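Local coordinates for protein AP endonuclease, family 2 (PDB 3NGF) that binds manganese in a TIM barrel and probably acts as a hydroxypyruvate isomerase, at residues 19-22 against 27-30; 23-28 against 40-45; 86-91 against 130-135; 188-191 against 195-198. One frame throughout, in Å; residues are numbered along the deposited sequence.

Interaction 1. Residues 19-22 against 27-30; sequences MFNE and ERFR
Arg28 reaches back from helix 25-34 along the backbone of Phe20 and Asn21. These two residues lie in the loop that follows strand 11-15, so the contact ties the first beta-alpha loop of the TIM barrel to the helix it leads into. The arginine sets out with CG beside its backbone N (chi1 -59°) and then runs extended from CG to NE. This straight chain carries the guanidinium across the loop. Its early part is apolar packing: Arg28 CG lies 3.8 Å from Phe20 CB. The Phe20 ring itself turns off toward Leu31 and Ala32 of the same helix. Farther out, Arg28 CD approaches the carbonyl oxygens of the loop, at 3.6 Å from Met19 O. The Phe20 carbonyl lies near the head group, with Phe20 O 3.2 Å from Arg28 NE. The side-chain amide of Asn21 stacks on one face of the guanidinium, the two planes 24° apart and the overlap offset toward the rim. The grip on the arginine comes from the surrounding loop. Val23 O accepts from its NE, and Leu16 O accepts from its NH1. Phe20 is tied in turn to a later part of the chain, where Thr254 OG1 bonds to the Phe20 backbone N.

Interaction 2. Residues 23-28 against 40-45; sequences VPFLER and VEFLFP
The first beta-alpha-beta unit of the TIM barrel is joined here by two phenylalanines. Phe25 comes from the segment that leads into helix 25-34, and Phe42 follows directly on strand 39-41. Their rings form a T-shaped pair, with the edge of Phe25 directed at one face of Phe42. The centroids are 5.2 Å apart and the planes stand at 81°. The touching edge is made by CE1 and CZ of Phe25. Phe25 CZ comes closest, 3.8 Å from Phe42 CD2, so the edge sits toward the rim of the Phe42 ring and not over its centre. Both side chains leave their backbones toward the other segment. Phe25 has CG anti to its amide nitrogen (chi1 179°), which sends the ring out to the strand end. Phe42 holds its CG between the backbone N and the carbonyl carbon. The pair belongs to a larger aromatic group, since Phe29 meets Phe25 edge-to-face and also packs on Phe42, while Phe48 meets Phe25 as well. Next to Phe42, Glu41 bonds through its carboxylate to His209 and to the manganese ligand Gln211. Within segment 23-28, Arg28 grips Val23 O side-on with two nitrogens. Both bonds lie nearly in the guanidinium plane. Arg28 NE is 2.8 Å from Val23 O, and the N-H points at it at 155°. Arg28 NH2 reaches the same Val23 O at 3.0 Å, in a more bent bond.

Interaction 3. Residues 86-91 against 130-135; sequences GREQEF and IENFRY
Glu88 and Phe91, in the first turn of helix 88-104, meet Asn132 of helix 122-140. Gly86, just ahead of the helix, gives its N-H to the Glu88 carboxylate, with Gly86 N 3.2 Å from Glu88 OE2. Arg87 at the N-cap position turns away from the contact. It holds Glu90 side-on in a salt bridge, Arg87 NE to Glu90 OE1 at 2.9 Å, and forms another with Glu78. The Glu88 chain bends at chi2 (93°), and its CG lies 3.8 Å from Asn132 OD1. Phe91 carries most of the contact. Its ring lies against the Asn132 side chain, with ring and amide planes 28° apart and stacked. Asn132 CB sits over the ring face in a CH-pi contact, 3.9 Å from the Phe91 centroid and 24° off the normal. At the rim, Phe91 CE2 is 3.3 Å from the backbone Asn132 O. Asn132 is buried, and its ND2 bonds to Ala82 O, which ties the amide to the loop before helix 88-104. This ring-on-amide packing joins two successive helices in the outer layer of a TIM barrel, away from the metal site.

Interaction 4. Residues 188-191 against 195-198; sequences HAQI and DLTR
Leu196 points its branched end at helix 186-192 and meets Ala189 and Gln190 with different methyl groups. CD2 faces the helix backbone and lies 3.8 Å from Ala189 CB. CD1 turns to Gln190, 4.0 Å from Gln190 CB. The leucine's CG stands beside its own backbone N (chi1 -58°), and both methyls extend from there toward the helix. The Gln190 side chain crosses that of Leu196 at about a right angle. Its CG is anti to the backbone N, and the chain then bends at chi2 (54°). This bend brings the amide back to the leucine, with Gln190 OE1 3.6 Å from Leu196 CG. The two short helices, 186-192 and 196-202, follow strand 180-185 of the TIM barrel and are joined by a short connection. Strand 180-185 ends in the manganese ligand Asp185, whose side chain is about 7 Å from that of Ala189. The polar end of Gln190 has its partner elsewhere, for NE2 bonds to Glu225 OE2. Leu196 also touches Leu231 of helix 228-237, so this side chain packs on helix 186-192 and on helix 228-237.

Overall arrangement
All four contacts lie in the loops and helices around the barrel strands. Interactions 1 and 2 share helix 25-34 and residues Glu27 and Arg28, and their centres are 7 Å apart. They touch where Phe29 CZ meets Phe42 CE2 at 3.8 Å. Interaction 1 is partly buried and sets an arginine against loop carbonyls and an amide. Interaction 2, also partly buried, is purely aromatic across its segments. Interactions 3 and 4 are buried helix-helix contacts without hydrogen bonds across them. Interaction 3 stacks a ring on an amide far from the metal, across the chain's centre from interaction 1. Interaction 4 is mostly aliphatic and lies nearer the manganese site, across the chain's centre from interaction 2.

Interaction 1. Residues 19-22 against 27-30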
loop_
_atom_site.group_PDB
_atom_site.type_symbol
_atom_site.label_atom_id
_atom_site.label_comp_id
_atom_site.label_asym_id
_atom_site.label_seq_id
_atom_site.Cartn_x
_atom_site.Cartn_y
_atom_site.Cartn_z
ATOM N N MET A 19 12.634 3.938 1.082
ATOM C CA MET A 19 13.385 5.210 1.041
ATOM C C MET A 19 14.102 5.471 2.337
ATOM O O MET A 19 13.725 4.943 3.382
ATOM C CB MET A 19 12.475 6.404 0.738
ATOM C CG MET A 19 11.721 6.315 -0.587
ATOM S SD MET A 19 10.535 7.615 -0.869
ATOM C CE MET A 19 11.606 9.077 -0.840
ATOM N N PHE A 20 15.119 6.334 2.260
ATOM C CA PHE A 20 15.909 6.741 3.414
ATOM C C PHE A 20 16.622 5.578 4.125
ATOM O O PHE A 20 16.927 5.667 5.323
ATOM C CB PHE A 20 15.034 7.537 4.396
ATOM C CG PHE A 20 14.475 8.784 3.808
ATOM C CD1 PHE A 20 15.279 9.881 3.600
ATOM C CD2 PHE A 20 13.142 8.854 3.437
ATOM C CE1 PHE A 20 14.771 11.030 3.048
ATOM C CE2 PHE A 20 12.621 9.990 2.897
ATOM C CZ PHE A 20 13.441 11.097 2.699
ATOM N N ASN A 21 16.969 4.526 3.368
ATOM C CA ASN A 21 17.626 3.348 3.945
ATOM C C ASN A 21 19.100 3.601 4.273
ATOM O O ASN A 21 19.811 2.713 4.768
ATOM C CB ASN A 21 17.501 2.129 3.030
ATOM C CG ASN A 21 16.141 1.479 3.071
ATOM O OD1 ASN A 21 15.099 2.096 3.405
ATOM N ND2 ASN A 21 16.130 0.194 2.714
ATOM N N GLU A 22 19.555 4.824 4.018
ATOM C CA GLU A 22 20.877 5.268 4.444
ATOM C C GLU A 22 20.972 5.324 5.967
ATOM O O GLU A 22 22.080 5.306 6.520
ATOM C CB GLU A 22 21.203 6.646 3.860
ATOM C CG GLU A 22 21.399 6.679 2.335
ATOM C CD GLU A 22 20.098 6.795 1.483
ATOM O OE1 GLU A 22 19.005 7.078 1.983
ATOM O OE2 GLU A 22 20.194 6.610 0.258
ATOM N N GLU A 27 15.195 6.644 12.425
ATOM C CA GLU A 27 15.781 7.903 11.969
ATOM C C GLU A 27 15.138 8.418 10.660
ATOM O O GLU A 27 15.320 9.589 10.292
ATOM C CB GLU A 27 17.307 7.736 11.805
ATOM C CG GLU A 27 18.080 7.711 13.146
ATOM C CD GLU A 27 19.548 7.310 13.041
ATOM O OE1 GLU A 27 20.037 6.599 13.963
ATOM O OE2 GLU A 27 20.207 7.702 12.047
ATOM N N ARG A 28 14.381 7.560 9.974
ATOM C CA ARG A 28 13.808 7.895 8.652
ATOM C C ARG A 28 12.666 8.903 8.735
ATOM O O ARG A 28 12.422 9.650 7.791
ATOM C CB ARG A 28 13.357 6.619 7.906
ATOM C CG ARG A 28 14.544 5.658 7.718
ATOM C CD ARG A 28 14.217 4.390 6.936
ATOM N NE ARG A 28 15.322 3.454 7.065
ATOM C CZ ARG A 28 15.232 2.141 6.978
ATOM N NH1 ARG A 28 14.063 1.557 6.670
ATOM N NH2 ARG A 28 16.326 1.410 7.138
ATOM N N PHE A 29 11.967 8.927 9.881
ATOM C CA PHE A 29 10.850 9.847 10.072
ATOM C C PHE A 29 11.307 11.306 9.985
ATOM O O PHE A 29 10.745 12.097 9.208
ATOM C CB PHE A 29 10.139 9.575 11.400
ATOM C CG PHE A 29 9.454 8.223 11.458
ATOM C CD1 PHE A 29 8.111 8.102 11.152
ATOM C CD2 PHE A 29 10.162 7.088 11.823
ATOM C CE1 PHE A 29 7.476 6.871 11.206
ATOM C CE2 PHE A 29 9.549 5.850 11.880
ATOM C CZ PHE A 29 8.201 5.739 11.549
ATOM N N ARG A 30 12.361 11.643 10.728
ATOM C CA ARG A 30 12.952 12.987 10.671
ATOM C C ARG A 30 13.449 13.335 9.259
ATOM O O ARG A 30 13.240 14.449 8.757
ATOM C CB ARG A 30 14.107 13.092 11.642
ATOM C CG ARG A 30 14.776 14.488 11.646
ATOM C CD ARG A 30 15.925 14.599 12.652
ATOM N NE ARG A 30 17.014 13.649 12.391
ATOM C CZ ARG A 30 17.992 13.818 11.500
ATOM N NH1 ARG A 30 18.061 14.913 10.739
ATOM N NH2 ARG A 30 18.921 12.883 11.367
#

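Interaction 2. Residues 23-28 against 40-45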
loop_
_atom_site.group_PDB
_atom_site.type_symbol
_atom_site.label_atom_id
_atom_site.label_comp_id
_atom_site.label_asym_id
_atom_site.label_seq_id
_atom_site.Cartn_x
_atom_site.Cartn_y
_atom_site.Cartn_z
ATOM N N VAL A 23 19.820 5.394 6.640
ATOM C CA VAL A 23 19.768 5.411 8.104
ATOM C C VAL A 23 18.823 4.314 8.608
ATOM O O VAL A 23 17.983 3.828 7.841
ATOM C CB VAL A 23 19.362 6.805 8.657
ATOM C CG1 VAL A 23 20.380 7.880 8.208
ATOM C CG2 VAL A 23 17.929 7.183 8.260
ATOM N N PRO A 24 18.952 3.923 9.895
ATOM C CA PRO A 24 18.019 2.945 10.475
ATOM C C PRO A 24 16.590 3.493 10.525
ATOM O O PRO A 24 16.375 4.702 10.472
ATOM C CB PRO A 24 18.572 2.715 11.897
ATOM C CG PRO A 24 19.945 3.292 11.913
ATOM C CD PRO A 24 19.912 4.409 10.904
ATOM N N PHE A 25 15.629 2.586 10.616
ATOM C CA PHE A 25 14.213 2.889 10.465
ATOM C C PHE A 25 13.725 4.083 11.286
ATOM O O PHE A 25 13.102 5.000 10.751
ATOM C CB PHE A 25 13.408 1.643 10.825
ATOM C CG PHE A 25 11.898 1.825 10.738
ATOM C CD1 PHE A 25 11.262 1.989 9.516
ATOM C CD2 PHE A 25 11.123 1.796 11.889
ATOM C CE1 PHE A 25 9.885 2.140 9.443
ATOM C CE2 PHE A 25 9.756 1.945 11.822
ATOM C CZ PHE A 25 9.137 2.125 10.580
ATOM N N LEU A 26 14.045 4.105 12.571
ATOM C CA LEU A 26 13.515 5.179 13.422
ATOM C C LEU A 26 14.002 6.578 13.007
ATOM O O LEU A 26 13.282 7.566 13.210
ATOM C CB LEU A 26 13.777 4.908 14.885
ATOM C CG LEU A 26 13.022 3.707 15.487
ATOM C CD1 LEU A 26 13.312 3.566 16.968
ATOM C CD2 LEU A 26 11.494 3.832 15.287
ATOM N N GLU A 27 15.195 6.644 12.425
ATOM C CA GLU A 27 15.781 7.903 11.969
ATOM C C GLU A 27 15.138 8.418 10.660
ATOM O O GLU A 27 15.320 9.589 10.292
ATOM C CB GLU A 27 17.307 7.736 11.805
ATOM C CG GLU A 27 18.080 7.711 13.146
ATOM C CD GLU A 27 19.548 7.310 13.041
ATOM O OE1 GLU A 27 20.037 6.599 13.963
ATOM O OE2 GLU A 27 20.207 7.702 12.047
ATOM N N ARG A 28 14.381 7.560 9.974
ATOM C CA ARG A 28 13.808 7.895 8.652
ATOM C C ARG A 28 12.666 8.903 8.735
ATOM O O ARG A 28 12.422 9.650 7.791
ATOM C CB ARG A 28 13.357 6.619 7.906
ATOM C CG ARG A 28 14.544 5.658 7.718
ATOM C CD ARG A 28 14.217 4.390 6.936
ATOM N NE ARG A 28 15.322 3.454 7.065
ATOM C CZ ARG A 28 15.232 2.141 6.978
ATOM N NH1 ARG A 28 14.063 1.557 6.670
ATOM N NH2 ARG A 28 16.326 1.410 7.138
ATOM N N VAL A 40 3.834 9.572 5.666
ATOM C CA VAL A 40 4.699 8.426 5.453
ATOM C C VAL A 40 3.879 7.126 5.385
ATOM O O VAL A 40 2.748 7.053 5.884
ATOM C CB VAL A 40 5.786 8.282 6.538
ATOM C CG1 VAL A 40 6.747 9.479 6.512
ATOM C CG2 VAL A 40 5.158 8.122 7.925
ATOM N N GLU A 41 4.486 6.122 4.784
ATOM C CA GLU A 41 3.965 4.749 4.773
ATOM C C GLU A 41 5.137 3.815 4.988
ATOM O O GLU A 41 6.294 4.211 4.799
ATOM C CB GLU A 41 3.262 4.436 3.460
ATOM C CG GLU A 41 4.160 4.462 2.213
ATOM C CD GLU A 41 3.411 4.132 0.938
ATOM O OE1 GLU A 41 2.192 4.414 0.858
ATOM O OE2 GLU A 41 4.061 3.589 -0.000
ATOM N N PHE A 42 4.846 2.558 5.313
ATOM C CA PHE A 42 5.872 1.524 5.365
ATOM C C PHE A 42 5.158 0.187 5.421
ATOM O O PHE A 42 3.938 0.170 5.529
ATOM C CB PHE A 42 6.867 1.696 6.551
ATOM C CG PHE A 42 6.216 2.094 7.843
ATOM C CD1 PHE A 42 5.447 1.181 8.551
ATOM C CD2 PHE A 42 6.353 3.374 8.338
ATOM C CE1 PHE A 42 4.821 1.553 9.759
ATOM C CE2 PHE A 42 5.741 3.740 9.540
ATOM C CZ PHE A 42 4.996 2.853 10.240
ATOM N N LEU A 43 5.872 -0.929 5.313
ATOM C CA LEU A 43 5.190 -2.220 5.282
ATOM C C LEU A 43 4.745 -2.661 6.671
ATOM O O LEU A 43 3.537 -2.768 6.943
ATOM C CB LEU A 43 6.075 -3.275 4.614
ATOM C CG LEU A 43 6.032 -3.143 3.094
ATOM C CD1 LEU A 43 6.832 -1.975 2.640
ATOM C CD2 LEU A 43 6.484 -4.437 2.394
ATOM N N PHE A 44 5.707 -2.869 7.567
ATOM C CA PHE A 44 5.425 -3.512 8.857
ATOM C C PHE A 44 6.002 -2.772 10.049
ATOM O O PHE A 44 7.214 -2.607 10.145
ATOM C CB PHE A 44 5.927 -4.971 8.860
ATOM C CG PHE A 44 5.554 -5.755 7.625
ATOM C CD1 PHE A 44 4.235 -6.105 7.365
ATOM C CD2 PHE A 44 6.527 -6.154 6.715
ATOM C CE1 PHE A 44 3.887 -6.841 6.232
ATOM C CE2 PHE A 44 6.177 -6.871 5.578
ATOM C CZ PHE A 44 4.858 -7.220 5.339
ATOM N N PRO A 45 5.140 -2.338 10.979
ATOM C CA PRO A 45 5.625 -1.694 12.206
ATOM C C PRO A 45 5.863 -2.652 13.380
ATOM O O PRO A 45 6.255 -2.205 14.466
ATOM C CB PRO A 45 4.474 -0.775 12.558
ATOM C CG PRO A 45 3.280 -1.531 12.106
ATOM C CD PRO A 45 3.677 -2.253 10.859
#

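Interaction 3. Residues 86-91 against 130-135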
loop_
_atom_site.group_PDB
_atom_site.type_symbol
_atom_site.label_atom_id
_atom_site.label_comp_id
_atom_site.label_asym_id
_atom_site.label_seq_id
_atom_site.Cartn_x
_atom_site.Cartn_y
_atom_site.Cartn_z
ATOM N N GLY A 86 -7.893 -22.195 5.737
ATOM C CA GLY A 86 -7.340 -22.816 6.937
ATOM C C GLY A 86 -6.564 -21.899 7.859
ATOM O O GLY A 86 -6.302 -22.283 9.001
ATOM N N ARG A 87 -6.204 -20.696 7.383
ATOM C CA ARG A 87 -5.474 -19.731 8.191
ATOM C C ARG A 87 -6.356 -18.577 8.686
ATOM O O ARG A 87 -5.865 -17.525 9.047
ATOM C CB ARG A 87 -4.260 -19.236 7.404
ATOM C CG ARG A 87 -3.329 -20.415 7.111
ATOM C CD ARG A 87 -2.070 -20.004 6.443
ATOM N NE ARG A 87 -1.180 -19.235 7.308
ATOM C CZ ARG A 87 0.031 -18.853 6.926
ATOM N NH1 ARG A 87 0.481 -19.206 5.720
ATOM N NH2 ARG A 87 0.793 -18.127 7.741
ATOM N N GLU A 88 -7.660 -18.813 8.751
ATOM C CA GLU A 88 -8.603 -17.758 9.061
ATOM C C GLU A 88 -8.470 -17.216 10.486
ATOM O O GLU A 88 -8.502 -15.997 10.673
ATOM C CB GLU A 88 -10.047 -18.204 8.787
ATOM C CG GLU A 88 -10.322 -18.538 7.340
ATOM C CD GLU A 88 -10.135 -20.030 7.006
ATOM O OE1 GLU A 88 -9.618 -20.810 7.844
ATOM O OE2 GLU A 88 -10.530 -20.416 5.883
ATOM N N GLN A 89 -8.320 -18.096 11.483
ATOM C CA GLN A 89 -8.195 -17.620 12.867
ATOM C C GLN A 89 -6.916 -16.803 12.987
ATOM O O GLN A 89 -6.902 -15.746 13.615
ATOM C CB GLN A 89 -8.183 -18.762 13.873
ATOM C CG GLN A 89 -8.206 -18.284 15.297
ATOM C CD GLN A 89 -9.523 -17.646 15.698
ATOM O OE1 GLN A 89 -10.542 -18.324 15.770
ATOM N NE2 GLN A 89 -9.499 -16.340 15.990
ATOM N N GLU A 90 -5.854 -17.287 12.358
ATOM C CA GLU A 90 -4.597 -16.543 12.279
ATOM C C GLU A 90 -4.784 -15.154 11.655
ATOM O O GLU A 90 -4.359 -14.135 12.211
ATOM C CB GLU A 90 -3.579 -17.341 11.467
ATOM C CG GLU A 90 -2.194 -16.732 11.451
ATOM C CD GLU A 90 -1.234 -17.499 10.548
ATOM O OE1 GLU A 90 -1.597 -18.630 10.096
ATOM O OE2 GLU A 90 -0.114 -16.977 10.326
ATOM N N PHE A 91 -5.451 -15.105 10.509
ATOM C CA PHE A 91 -5.757 -13.830 9.885
ATOM C C PHE A 91 -6.554 -12.895 10.823
ATOM O O PHE A 91 -6.220 -11.697 10.949
ATOM C CB PHE A 91 -6.503 -14.011 8.560
ATOM C CG PHE A 91 -6.809 -12.698 7.887
ATOM C CD1 PHE A 91 -5.872 -12.092 7.051
ATOM C CD2 PHE A 91 -8.004 -12.041 8.149
ATOM C CE1 PHE A 91 -6.145 -10.833 6.467
ATOM C CE2 PHE A 91 -8.291 -10.822 7.592
ATOM C CZ PHE A 91 -7.347 -10.204 6.748
ATOM N N ILE A 130 -12.790 -13.527 0.530
ATOM C CA ILE A 130 -14.051 -12.821 0.812
ATOM C C ILE A 130 -14.376 -12.875 2.308
ATOM O O ILE A 130 -14.691 -11.856 2.938
ATOM C CB ILE A 130 -15.215 -13.386 -0.072
ATOM C CG1 ILE A 130 -14.980 -12.992 -1.533
ATOM C CG2 ILE A 130 -16.573 -12.878 0.402
ATOM C CD1 ILE A 130 -15.786 -13.734 -2.540
ATOM N N GLU A 131 -14.260 -14.060 2.906
ATOM C CA GLU A 131 -14.562 -14.181 4.314
ATOM C C GLU A 131 -13.633 -13.329 5.146
ATOM O O GLU A 131 -14.089 -12.676 6.100
ATOM C CB GLU A 131 -14.452 -15.621 4.805
ATOM C CG GLU A 131 -15.513 -16.548 4.218
ATOM C CD GLU A 131 -16.961 -16.058 4.323
ATOM O OE1 GLU A 131 -17.346 -15.329 5.267
ATOM O OE2 GLU A 131 -17.757 -16.457 3.434
ATOM N N ASN A 132 -12.342 -13.364 4.818
ATOM C CA ASN A 132 -11.341 -12.639 5.610
ATOM C C ASN A 132 -11.464 -11.114 5.491
ATOM O O ASN A 132 -11.372 -10.358 6.488
ATOM C CB ASN A 132 -9.912 -13.117 5.277
ATOM C CG ASN A 132 -9.546 -14.430 5.991
ATOM O OD1 ASN A 132 -10.023 -14.714 7.114
ATOM N ND2 ASN A 132 -8.690 -15.234 5.352
ATOM N N PHE A 133 -11.686 -10.663 4.264
ATOM C CA PHE A 133 -11.903 -9.236 3.985
ATOM C C PHE A 133 -13.195 -8.751 4.614
ATOM O O PHE A 133 -13.246 -7.654 5.132
ATOM C CB PHE A 133 -11.822 -8.947 2.470
ATOM C CG PHE A 133 -10.437 -8.504 2.036
ATOM C CD1 PHE A 133 -9.352 -9.380 2.051
ATOM C CD2 PHE A 133 -10.210 -7.193 1.693
ATOM C CE1 PHE A 133 -8.072 -8.952 1.710
ATOM C CE2 PHE A 133 -8.956 -6.762 1.335
ATOM C CZ PHE A 133 -7.878 -7.630 1.352
ATOM N N ARG A 134 -14.250 -9.559 4.596
ATOM C CA ARG A 134 -15.472 -9.158 5.308
ATOM C C ARG A 134 -15.250 -9.008 6.812
ATOM O O ARG A 134 -15.754 -8.034 7.423
ATOM C CB ARG A 134 -16.607 -10.143 5.057
ATOM C CG ARG A 134 -17.229 -10.007 3.705
ATOM C CD ARG A 134 -18.300 -11.067 3.452
ATOM N NE ARG A 134 -18.874 -10.902 2.117
ATOM C CZ ARG A 134 -19.678 -11.775 1.516
ATOM N NH1 ARG A 134 -20.014 -12.932 2.107
ATOM N NH2 ARG A 134 -20.134 -11.508 0.306
ATOM N N TYR A 135 -14.522 -9.959 7.413
ATOM C CA TYR A 135 -14.208 -9.899 8.848
ATOM C C TYR A 135 -13.408 -8.626 9.129
ATOM O O TYR A 135 -13.729 -7.864 10.033
ATOM C CB TYR A 135 -13.413 -11.110 9.324
ATOM C CG TYR A 135 -13.011 -11.009 10.782
ATOM C CD1 TYR A 135 -13.879 -11.442 11.801
ATOM C CD2 TYR A 135 -11.791 -10.459 11.151
ATOM C CE1 TYR A 135 -13.521 -11.333 13.128
ATOM C CE2 TYR A 135 -11.434 -10.344 12.462
ATOM C CZ TYR A 135 -12.300 -10.772 13.459
ATOM O OH TYR A 135 -11.915 -10.639 14.771
#

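Interaction 4. Residues 188-191 against 195-198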
loop_
_atom_site.group_PDB
_atom_site.type_symbol
_atom_site.label_atom_id
_atom_site.label_comp_id
_atom_site.label_asym_id
_atom_site.label_seq_id
_atom_site.Cartn_x
_atom_site.Cartn_y
_atom_site.Cartn_z
ATOM N N HIS A 188 2.935 -1.712 -10.506
ATOM C CA HIS A 188 2.365 -3.034 -10.761
ATOM C C HIS A 188 1.326 -2.993 -11.899
ATOM O O HIS A 188 1.263 -3.904 -12.701
ATOM C CB HIS A 188 1.733 -3.586 -9.477
ATOM C CG HIS A 188 2.710 -3.853 -8.370
ATOM N ND1 HIS A 188 3.879 -4.564 -8.551
ATOM C CD2 HIS A 188 2.639 -3.582 -7.047
ATOM C CE1 HIS A 188 4.494 -4.689 -7.385
ATOM N NE2 HIS A 188 3.772 -4.077 -6.463
ATOM N N ALA A 189 0.512 -1.936 -11.947
ATOM C CA ALA A 189 -0.560 -1.798 -12.939
ATOM C C ALA A 189 0.045 -1.674 -14.333
ATOM O O ALA A 189 -0.465 -2.261 -15.289
ATOM C CB ALA A 189 -1.413 -0.586 -12.643
ATOM N N GLN A 190 1.146 -0.934 -14.445
ATOM C CA GLN A 190 1.803 -0.800 -15.759
ATOM C C GLN A 190 2.440 -2.102 -16.277
ATOM O O GLN A 190 2.442 -2.357 -17.496
ATOM C CB GLN A 190 2.821 0.346 -15.696
ATOM C CG GLN A 190 3.664 0.576 -16.947
ATOM C CD GLN A 190 2.842 0.755 -18.211
ATOM O OE1 GLN A 190 1.626 1.010 -18.170
ATOM N NE2 GLN A 190 3.509 0.619 -19.361
ATOM N N ILE A 191 3.009 -2.897 -15.373
ATOM C CA ILE A 191 3.654 -4.160 -15.705
ATOM C C ILE A 191 2.620 -5.214 -16.130
ATOM O O ILE A 191 2.849 -5.940 -17.100
ATOM C CB ILE A 191 4.572 -4.669 -14.548
ATOM C CG1 ILE A 191 5.769 -3.737 -14.396
ATOM C CG2 ILE A 191 5.049 -6.098 -14.751
ATOM C CD1 ILE A 191 6.546 -3.914 -13.095
ATOM N N ASP A 195 -2.611 0.614 -20.113
ATOM C CA ASP A 195 -3.786 1.477 -20.376
ATOM C C ASP A 195 -4.187 2.270 -19.131
ATOM O O ASP A 195 -5.359 2.288 -18.738
ATOM C CB ASP A 195 -4.983 0.618 -20.840
ATOM C CG ASP A 195 -6.025 1.391 -21.614
ATOM O OD1 ASP A 195 -5.743 2.474 -22.188
ATOM O OD2 ASP A 195 -7.163 0.882 -21.701
ATOM N N LEU A 196 -3.220 2.959 -18.543
ATOM C CA LEU A 196 -3.392 3.470 -17.180
ATOM C C LEU A 196 -4.377 4.618 -17.048
ATOM O O LEU A 196 -5.101 4.680 -16.056
ATOM C CB LEU A 196 -2.048 3.876 -16.584
ATOM C CG LEU A 196 -0.954 2.814 -16.501
ATOM C CD1 LEU A 196 0.293 3.420 -15.847
ATOM C CD2 LEU A 196 -1.373 1.534 -15.773
ATOM N N THR A 197 -4.435 5.520 -18.027
ATOM C CA THR A 197 -5.374 6.648 -17.956
ATOM C C THR A 197 -6.815 6.166 -17.941
ATOM O O THR A 197 -7.613 6.524 -17.045
ATOM C CB THR A 197 -5.165 7.639 -19.087
ATOM O OG1 THR A 197 -3.832 8.138 -19.011
ATOM C CG2 THR A 197 -6.159 8.815 -18.987
ATOM N N ARG A 198 -7.118 5.285 -18.883
ATOM C CA ARG A 198 -8.456 4.706 -18.985
ATOM C C ARG A 198 -8.753 3.738 -17.849
ATOM O O ARG A 198 -9.901 3.649 -17.384
ATOM C CB ARG A 198 -8.637 4.069 -20.376
ATOM C CG ARG A 198 -8.614 5.106 -21.491
ATOM C CD ARG A 198 -9.821 6.031 -21.473
ATOM N NE ARG A 198 -9.804 6.882 -22.664
ATOM C CZ ARG A 198 -9.473 8.166 -22.700
ATOM N NH1 ARG A 198 -9.184 8.844 -21.594
ATOM N NH2 ARG A 198 -9.461 8.791 -23.873
#